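Local coordinates for F5/8 type C domain protein (Bacteroides ovatus, PDB 4ZRX) that probably hydrolyses alpha-L-fucosides through a TIM-barrel glycosidase domain and carries a C-terminal F5/8 type C domain that may bind sugar, at residues Glu236-Ala241 / Tyr321-Leu326; Asp223-Gly228 / Tyr283-Asp288; Ala515-Phe520 / Ser535-Asn540. One frame throughout, in Å; residues are numbered along the deposited sequence.

Contact 1 of 3, residues Glu236-Ala241 / Tyr321-Leu326; sequences ETEWNA and YNSVLL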
# COMPACT_ATOMS: atom_id res chain seq x y z
N GLU A 236 0.41 -10.42 -7.91
CA GLU A 236 0.99 -10.66 -9.24
C GLU A 236 -0.03 -11.15 -10.27
O GLU A 236 0.04 -10.73 -11.44
CB GLU A 236 2.12 -11.65 -9.16
CG GLU A 236 3.31 -11.08 -8.41
CD GLU A 236 4.34 -12.17 -8.07
OE1 GLU A 236 4.00 -13.02 -7.27
OE2 GLU A 236 5.48 -12.12 -8.52
N THR A 237 -0.96 -12.00 -9.87
CA THR A 237 -2.02 -12.44 -10.75
C THR A 237 -3.29 -11.78 -10.23
O THR A 237 -3.83 -12.20 -9.18
CB THR A 237 -2.20 -13.92 -10.68
OG1 THR A 237 -1.00 -14.59 -11.04
CG2 THR A 237 -3.36 -14.44 -11.55
N GLU A 238 -3.71 -10.69 -10.91
CA GLU A 238 -4.83 -9.88 -10.45
C GLU A 238 -5.93 -9.87 -11.51
O GLU A 238 -5.80 -9.17 -12.55
CB GLU A 238 -4.39 -8.48 -10.09
CG GLU A 238 -5.50 -7.64 -9.40
CD GLU A 238 -5.83 -8.09 -7.99
OE1 GLU A 238 -5.02 -7.90 -7.04
OE2 GLU A 238 -6.93 -8.68 -7.74
N TRP A 239 -6.97 -10.67 -11.25
CA TRP A 239 -8.18 -10.77 -12.09
C TRP A 239 -9.20 -9.74 -11.60
O TRP A 239 -9.74 -9.86 -10.51
CB TRP A 239 -8.79 -12.16 -12.01
CG TRP A 239 -8.04 -13.14 -12.82
CD1 TRP A 239 -7.20 -14.09 -12.37
CD2 TRP A 239 -7.97 -13.18 -14.25
NE1 TRP A 239 -6.61 -14.73 -13.40
CE2 TRP A 239 -7.07 -14.20 -14.57
CE3 TRP A 239 -8.56 -12.46 -15.27
CZ2 TRP A 239 -6.73 -14.52 -15.87
CZ3 TRP A 239 -8.22 -12.76 -16.58
CH2 TRP A 239 -7.31 -13.82 -16.86
N ASN A 240 -9.44 -8.72 -12.41
CA ASN A 240 -10.50 -7.77 -12.12
C ASN A 240 -11.83 -8.18 -12.69
O ASN A 240 -12.87 -7.63 -12.35
CB ASN A 240 -10.05 -6.39 -12.52
CG ASN A 240 -8.98 -5.84 -11.57
OD1 ASN A 240 -8.92 -6.24 -10.39
ND2 ASN A 240 -8.16 -5.00 -12.06
N ALA A 241 -11.80 -9.15 -13.60
CA ALA A 241 -12.96 -9.93 -13.95
C ALA A 241 -12.93 -11.10 -12.93
O ALA A 241 -12.14 -12.03 -13.08
CB ALA A 241 -12.86 -10.47 -15.40
N TYR A 321 0.83 -3.81 -10.47
CA TYR A 321 0.14 -5.08 -10.33
C TYR A 321 -1.36 -4.90 -10.62
O TYR A 321 -2.19 -5.63 -10.07
CB TYR A 321 0.30 -5.62 -8.91
CG TYR A 321 1.62 -6.30 -8.54
CD1 TYR A 321 2.71 -6.40 -9.41
CD2 TYR A 321 1.72 -6.92 -7.28
CE1 TYR A 321 3.89 -7.04 -9.00
CE2 TYR A 321 2.90 -7.56 -6.87
CZ TYR A 321 3.95 -7.59 -7.73
OH TYR A 321 5.15 -8.20 -7.38
N ASN A 322 -1.72 -3.99 -11.51
CA ASN A 322 -3.09 -3.87 -11.98
C ASN A 322 -4.06 -3.47 -10.85
O ASN A 322 -5.21 -3.96 -10.84
CB ASN A 322 -3.49 -5.17 -12.67
CG ASN A 322 -4.80 -5.08 -13.45
OD1 ASN A 322 -5.19 -4.02 -13.96
ND2 ASN A 322 -5.50 -6.19 -13.53
N SER A 323 -3.59 -2.65 -9.93
CA SER A 323 -4.43 -2.03 -8.89
C SER A 323 -4.26 -0.52 -8.98
O SER A 323 -3.25 0.01 -9.43
CB SER A 323 -4.08 -2.48 -7.48
OG SER A 323 -4.54 -3.83 -7.23
N VAL A 324 -5.23 0.18 -8.44
CA VAL A 324 -5.05 1.60 -8.09
C VAL A 324 -4.38 1.68 -6.73
O VAL A 324 -4.72 0.88 -5.82
CB VAL A 324 -6.44 2.32 -8.06
CG1 VAL A 324 -6.38 3.68 -7.37
CG2 VAL A 324 -6.98 2.52 -9.50
N LEU A 325 -3.46 2.64 -6.54
CA LEU A 325 -2.85 2.85 -5.25
C LEU A 325 -3.51 4.07 -4.55
O LEU A 325 -3.40 5.19 -5.07
CB LEU A 325 -1.37 3.06 -5.37
CG LEU A 325 -0.61 3.45 -4.13
CD1 LEU A 325 -0.79 2.42 -3.03
CD2 LEU A 325 0.85 3.70 -4.42
N LEU A 326 -4.08 3.80 -3.38
CA LEU A 326 -4.69 4.82 -2.55
C LEU A 326 -3.83 4.96 -1.31
O LEU A 326 -3.86 4.08 -0.40
CB LEU A 326 -6.11 4.41 -2.18
CG LEU A 326 -6.85 5.20 -1.11
CD1 LEU A 326 -6.93 6.66 -1.55
CD2 LEU A 326 -8.25 4.54 -0.96
O HOH W 1 6.64 -9.72 -8.80
O HOH W 2 -3.05 -6.14 -7.46
O HOH W 3 -7.55 -2.48 -10.29
O HOH W 4 -7.96 -3.34 -14.46
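Glu236 lies over one face of the Tyr321 ring. Its CA sits 4.2 Å from the ring centroid of Tyr321, almost on the ring normal, in a CH-pi contact. The two side chains run side by side and point the same way. Glu236 CG is anti to its own carbonyl carbon (chi1 -68°), and from there it meets CZ and OH of Tyr321. The carboxylate and ring planes are 29° apart. One water joins their ends, donating to Glu236 OE2 and bonding Tyr321 OH at 2.6 Å.

Asn240 and Asn322 approach differently, tip to tip, with their amide planes 46° apart. Their ND2 atoms come within 3.3 Å of each other; both are donors, so this is no hydrogen bond. Each ND2 has a carbonyl partner instead, though the bond from Asn240 ND2 to Asn322 O is weak. Asn322 ND2 donates to Glu238 O at 3.2 Å, with that oxygen close to the amide plane of Asn322. A water accepts from Asn240 ND2 and donates to Asn322 OD1, which also accepts from the backbone N of Tyr425. Asn240 OD1 accepts from Ser285 N.

The contact lies in the predicted fucosidase domain, a TIM barrel by family. It joins the loop that follows strand 225-226 to the turn leading into strand 324-328.

Between the two pairs, Glu238 points its CB at the opposite backbone, 3.6 Å from Tyr321 O. A water donates to Glu238 OE1 and Tyr321 O and accepts from Ser323 OG at 2.8 Å. Ser323 OG is also hydrogen-bonded to Ser285 OG. The Glu238 carboxylate forms salt bridges to Arg225 through OE2 and Arg235 through OE1.

Contact 2 of 3, residues Asp223-Gly228 / Tyr283-Asp288; sequences DVRWVG and YPSEVD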
# COMPACT_ATOMS: atom_id res chain seq x y z
N ASP A 223 -18.47 -1.27 -7.35
CA ASP A 223 -17.60 -0.64 -8.35
C ASP A 223 -16.11 -0.93 -8.12
O ASP A 223 -15.38 -1.05 -9.11
CB ASP A 223 -17.81 0.87 -8.46
CG ASP A 223 -19.12 1.26 -9.08
OD1 ASP A 223 -19.43 0.66 -10.14
OD2 ASP A 223 -19.76 2.18 -8.53
N VAL A 224 -15.69 -0.92 -6.86
CA VAL A 224 -14.26 -1.01 -6.51
C VAL A 224 -14.10 -1.96 -5.33
O VAL A 224 -14.81 -1.85 -4.34
CB VAL A 224 -13.73 0.37 -6.16
CG1 VAL A 224 -12.31 0.36 -5.55
CG2 VAL A 224 -13.71 1.34 -7.35
N ARG A 225 -13.14 -2.88 -5.47
CA ARG A 225 -12.92 -3.98 -4.55
C ARG A 225 -11.68 -3.66 -3.70
O ARG A 225 -10.62 -3.34 -4.23
CB ARG A 225 -12.71 -5.28 -5.35
CG ARG A 225 -12.11 -6.45 -4.61
CD ARG A 225 -12.11 -7.68 -5.44
NE ARG A 225 -11.36 -7.54 -6.67
CZ ARG A 225 -10.08 -7.85 -6.87
NH1 ARG A 225 -9.30 -8.31 -5.90
NH2 ARG A 225 -9.58 -7.66 -8.07
N TRP A 226 -11.80 -3.88 -2.40
CA TRP A 226 -10.65 -3.82 -1.53
C TRP A 226 -9.66 -4.94 -1.89
O TRP A 226 -10.07 -6.07 -1.96
CB TRP A 226 -11.09 -4.04 -0.11
CG TRP A 226 -9.97 -3.96 0.90
CD1 TRP A 226 -9.03 -3.02 0.96
CD2 TRP A 226 -9.78 -4.81 2.04
NE1 TRP A 226 -8.18 -3.25 2.02
CE2 TRP A 226 -8.63 -4.35 2.72
CE3 TRP A 226 -10.41 -5.97 2.51
CZ2 TRP A 226 -8.14 -4.95 3.87
CZ3 TRP A 226 -9.93 -6.58 3.69
CH2 TRP A 226 -8.80 -6.04 4.35
N VAL A 227 -8.38 -4.63 -2.00
CA VAL A 227 -7.40 -5.60 -2.40
C VAL A 227 -7.33 -6.75 -1.37
O VAL A 227 -6.86 -7.81 -1.77
CB VAL A 227 -6.01 -4.98 -2.65
CG1 VAL A 227 -5.36 -4.53 -1.38
CG2 VAL A 227 -5.11 -5.93 -3.44
N GLY A 228 -7.68 -6.51 -0.09
CA GLY A 228 -7.71 -7.60 0.91
C GLY A 228 -6.68 -7.49 1.98
O GLY A 228 -6.60 -8.34 2.86
N TYR A 283 -14.78 -5.89 -11.06
CA TYR A 283 -14.73 -5.44 -9.65
C TYR A 283 -13.27 -5.31 -9.35
O TYR A 283 -12.66 -6.23 -8.83
CB TYR A 283 -15.46 -6.46 -8.81
CG TYR A 283 -15.75 -6.13 -7.36
CD1 TYR A 283 -16.11 -4.83 -6.95
CD2 TYR A 283 -15.77 -7.14 -6.40
CE1 TYR A 283 -16.38 -4.53 -5.64
CE2 TYR A 283 -16.05 -6.83 -5.04
CZ TYR A 283 -16.39 -5.53 -4.69
OH TYR A 283 -16.74 -5.24 -3.37
N PRO A 284 -12.69 -4.17 -9.69
CA PRO A 284 -11.26 -4.04 -9.71
C PRO A 284 -10.66 -3.60 -8.41
O PRO A 284 -11.27 -2.89 -7.66
CB PRO A 284 -11.02 -2.97 -10.78
CG PRO A 284 -12.20 -2.06 -10.63
CD PRO A 284 -13.33 -3.03 -10.41
N SER A 285 -9.44 -4.07 -8.19
CA SER A 285 -8.71 -3.94 -6.94
C SER A 285 -8.16 -2.55 -6.65
O SER A 285 -7.56 -1.95 -7.54
CB SER A 285 -7.51 -4.90 -7.01
OG SER A 285 -6.68 -4.78 -5.89
N GLU A 286 -8.34 -2.09 -5.41
CA GLU A 286 -7.74 -0.89 -4.92
C GLU A 286 -6.88 -1.25 -3.72
O GLU A 286 -7.35 -1.86 -2.74
CB GLU A 286 -8.85 0.08 -4.51
CG GLU A 286 -8.39 1.50 -4.17
CD GLU A 286 -9.57 2.32 -3.63
OE1 GLU A 286 -10.09 1.99 -2.54
OE2 GLU A 286 -10.02 3.25 -4.33
N VAL A 287 -5.61 -0.85 -3.80
CA VAL A 287 -4.62 -1.06 -2.74
C VAL A 287 -4.58 0.18 -1.86
O VAL A 287 -4.25 1.25 -2.34
CB VAL A 287 -3.25 -1.34 -3.34
CG1 VAL A 287 -2.10 -1.25 -2.27
CG2 VAL A 287 -3.24 -2.65 -4.05
N ASP A 288 -4.98 0.05 -0.59
CA ASP A 288 -4.97 1.15 0.34
C ASP A 288 -3.85 0.95 1.36
O ASP A 288 -3.69 -0.15 1.91
CB ASP A 288 -6.33 1.41 1.02
CG ASP A 288 -6.84 0.27 1.87
OD1 ASP A 288 -6.60 -0.91 1.58
OD2 ASP A 288 -7.56 0.59 2.88
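Arg225 crosses the face of the Tyr283 ring, and this is the tight end of the contact. Arg225 CB stands 3.5 Å from the ring centroid of Tyr283, practically on its normal. The Arg225 chain bends at chi3 (60°), and NE gives a nearly straight 2.8 Å bond to Tyr283 O, which lies in the guanidinium plane. Ser285 CA lies over one guanidinium face, toward its rim.

Strands 225-226 and 279-290 pair here in parallel, in the mixed sheet of the predicted barrel domain. Arg225 N donates to Pro284 O, and Arg225 O accepts from Glu286 N. On the sheet face carrying Glu286, Val224 CG1 packs 3.6 Å from Glu286 CB, while Glu286 OE1 accepts from Trp183 NE1. Val227 is packed closely too: its N donates to Glu286 O and its CG2 meets Val287 CG2 at 3.8 Å.

The loose side is the partly exposed Trp226 indole, which meets Asp288 by its edge, its plane 81° from the carboxylate. Trp226 NE1 donates to Asp288 OD1 at 2.9 Å, on the syn side, with a bent N-H...O angle of 134°. A bound 1,2-ethanediol, probably from the crystallisation liquor, lies about 3 Å from this side chain.

Contact 3 of 3, residues Ala515-Phe520 / Ser535-Asn540; sequences AFRYQF and SGEFSN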
# COMPACT_ATOMS: atom_id res chain seq x y z
N ALA A 515 24.35 -16.01 20.34
CA ALA A 515 25.39 -15.92 21.36
C ALA A 515 24.78 -15.92 22.76
O ALA A 515 23.73 -15.27 23.01
CB ALA A 515 26.21 -14.68 21.17
N PHE A 516 25.47 -16.59 23.68
CA PHE A 516 25.11 -16.61 25.09
C PHE A 516 26.34 -16.29 25.97
O PHE A 516 26.36 -15.26 26.67
CB PHE A 516 24.49 -17.95 25.45
CG PHE A 516 24.16 -18.11 26.90
CD1 PHE A 516 23.45 -17.11 27.60
CD2 PHE A 516 24.58 -19.27 27.60
CE1 PHE A 516 23.14 -17.27 28.96
CE2 PHE A 516 24.25 -19.44 28.96
CZ PHE A 516 23.55 -18.44 29.64
N ARG A 517 27.33 -17.18 25.94
CA ARG A 517 28.60 -16.93 26.65
C ARG A 517 29.55 -16.23 25.68
O ARG A 517 29.62 -16.60 24.51
CB ARG A 517 29.22 -18.23 27.17
CG ARG A 517 28.30 -18.99 28.10
CD ARG A 517 29.04 -19.90 29.11
NE ARG A 517 28.08 -20.44 30.09
CZ ARG A 517 27.50 -19.75 31.08
NH1 ARG A 517 27.78 -18.46 31.30
NH2 ARG A 517 26.62 -20.35 31.88
N TYR A 518 30.25 -15.19 26.13
CA TYR A 518 31.05 -14.45 25.21
C TYR A 518 32.28 -13.85 25.85
O TYR A 518 32.35 -13.75 27.08
CB TYR A 518 30.23 -13.31 24.59
CG TYR A 518 29.93 -12.23 25.57
CD1 TYR A 518 30.82 -11.17 25.78
CD2 TYR A 518 28.77 -12.27 26.32
CE1 TYR A 518 30.58 -10.18 26.76
CE2 TYR A 518 28.52 -11.29 27.28
CZ TYR A 518 29.41 -10.25 27.49
OH TYR A 518 29.13 -9.29 28.44
N GLN A 519 33.24 -13.50 25.00
CA GLN A 519 34.37 -12.65 25.37
C GLN A 519 34.50 -11.61 24.28
O GLN A 519 34.40 -11.94 23.06
CB GLN A 519 35.64 -13.48 25.46
CG GLN A 519 35.65 -14.45 26.63
CD GLN A 519 36.92 -15.28 26.72
OE1 GLN A 519 37.91 -14.88 27.37
NE2 GLN A 519 36.90 -16.45 26.12
N PHE A 520 34.62 -10.37 24.69
CA PHE A 520 34.70 -9.27 23.76
C PHE A 520 36.12 -8.73 23.83
O PHE A 520 36.70 -8.64 24.94
CB PHE A 520 33.72 -8.21 24.17
CG PHE A 520 33.62 -7.09 23.20
CD1 PHE A 520 32.87 -7.23 22.02
CD2 PHE A 520 34.24 -5.88 23.45
CE1 PHE A 520 32.78 -6.18 21.12
CE2 PHE A 520 34.17 -4.82 22.56
CZ PHE A 520 33.39 -4.94 21.40
N SER A 535 30.72 -9.42 32.10
CA SER A 535 30.14 -10.58 32.78
C SER A 535 30.39 -11.87 31.95
O SER A 535 30.50 -12.95 32.52
CB SER A 535 28.65 -10.37 33.04
OG SER A 535 27.90 -10.71 31.88
N GLY A 536 30.45 -11.74 30.61
CA GLY A 536 30.64 -12.91 29.75
C GLY A 536 29.39 -13.75 29.50
O GLY A 536 29.48 -14.85 28.91
N GLU A 537 28.24 -13.23 29.95
CA GLU A 537 26.97 -13.90 29.75
C GLU A 537 25.91 -12.89 29.36
O GLU A 537 25.73 -11.85 30.03
CB GLU A 537 26.55 -14.63 31.00
CG GLU A 537 25.35 -15.53 30.82
CD GLU A 537 24.97 -16.19 32.13
OE1 GLU A 537 25.65 -17.20 32.46
OE2 GLU A 537 24.02 -15.70 32.81
N PHE A 538 25.25 -13.17 28.23
CA PHE A 538 24.09 -12.38 27.82
C PHE A 538 22.92 -13.02 28.53
O PHE A 538 22.22 -13.88 27.97
CB PHE A 538 23.90 -12.46 26.32
CG PHE A 538 24.94 -11.74 25.51
CD1 PHE A 538 25.21 -10.39 25.75
CD2 PHE A 538 25.62 -12.41 24.50
CE1 PHE A 538 26.17 -9.73 24.97
CE2 PHE A 538 26.58 -11.75 23.73
CZ PHE A 538 26.87 -10.41 23.98
N SER A 539 22.77 -12.68 29.81
CA SER A 539 21.89 -13.44 30.67
C SER A 539 20.46 -13.39 30.15
O SER A 539 19.98 -12.33 29.74
CB SER A 539 21.96 -12.95 32.11
OG SER A 539 23.26 -13.26 32.60
N ASN A 540 19.85 -14.57 30.13
CA ASN A 540 18.45 -14.78 29.75
C ASN A 540 18.12 -14.50 28.29
O ASN A 540 16.94 -14.44 27.90
CB ASN A 540 17.54 -13.96 30.67
CG ASN A 540 16.12 -14.51 30.74
OD1 ASN A 540 15.88 -15.73 30.86
ND2 ASN A 540 15.16 -13.58 30.69
O HOH W 5 26.70 -9.37 29.50
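The backbones of Arg517 and Glu537 come side by side in a single bridge. Phe538 N donates to Phe516 O at 2.8 Å, and Tyr518 N donates to Gly536 O. Phe516 and Arg517 form a classic beta bulge opposite Thr566. In the facing loop Ser535 OG accepts from Glu537 N, an ST turn.

The Tyr518 ring is layered between Gly536 and Phe538. Gly536 CA makes a CH-pi contact on one face, 3.8 Å from the Tyr518 centroid. Phe538 forms an offset stack on the other, with planes 21° apart. One water ties Tyr518 OH to Ser535 OG and Glu537 O. An alanine in place of Tyr518 would probably leave the Phe538 ring without this stacking partner and the water without its phenol bond.

Arg517 NH1 forms a 2.7 Å salt bridge to the anti lone pair of Glu537 OE1. Ser539 OG donates to Glu537 OE2. Phe516 CE2 lies over one face of the Arg517 guanidinium, and Phe516 CE1 meets Glu537 CG at 3.4 Å. In this F5/8 type C domain, backbone bonds and the ring stack probably hold the loop's buried side; the more open ion pair likely depends more on solvent and salt.

Contacts 1 and 2 adjoin in the predicted fucosidase domain, with centres 8 Å apart. Their segments alternate along the chain: 223-228, 236-241, 283-288, then 321-326. Strands 279-290 and 324-328 are neighbours in one sheet, so the pair forms a continuous region. Ser323 OG lies 2.7 Å from Ser285 OG, and Leu326 N lies 2.8 Å from Val287 O; both are probable hydrogen bonds. Contact 3 comes later in the chain, in the F5/8 type C domain. Its centre is about 50 Å from that of contact 1 and about 51 Å from that of contact 2. It belongs to a separate module, consistent with a catalytic barrel joined to an accessory domain.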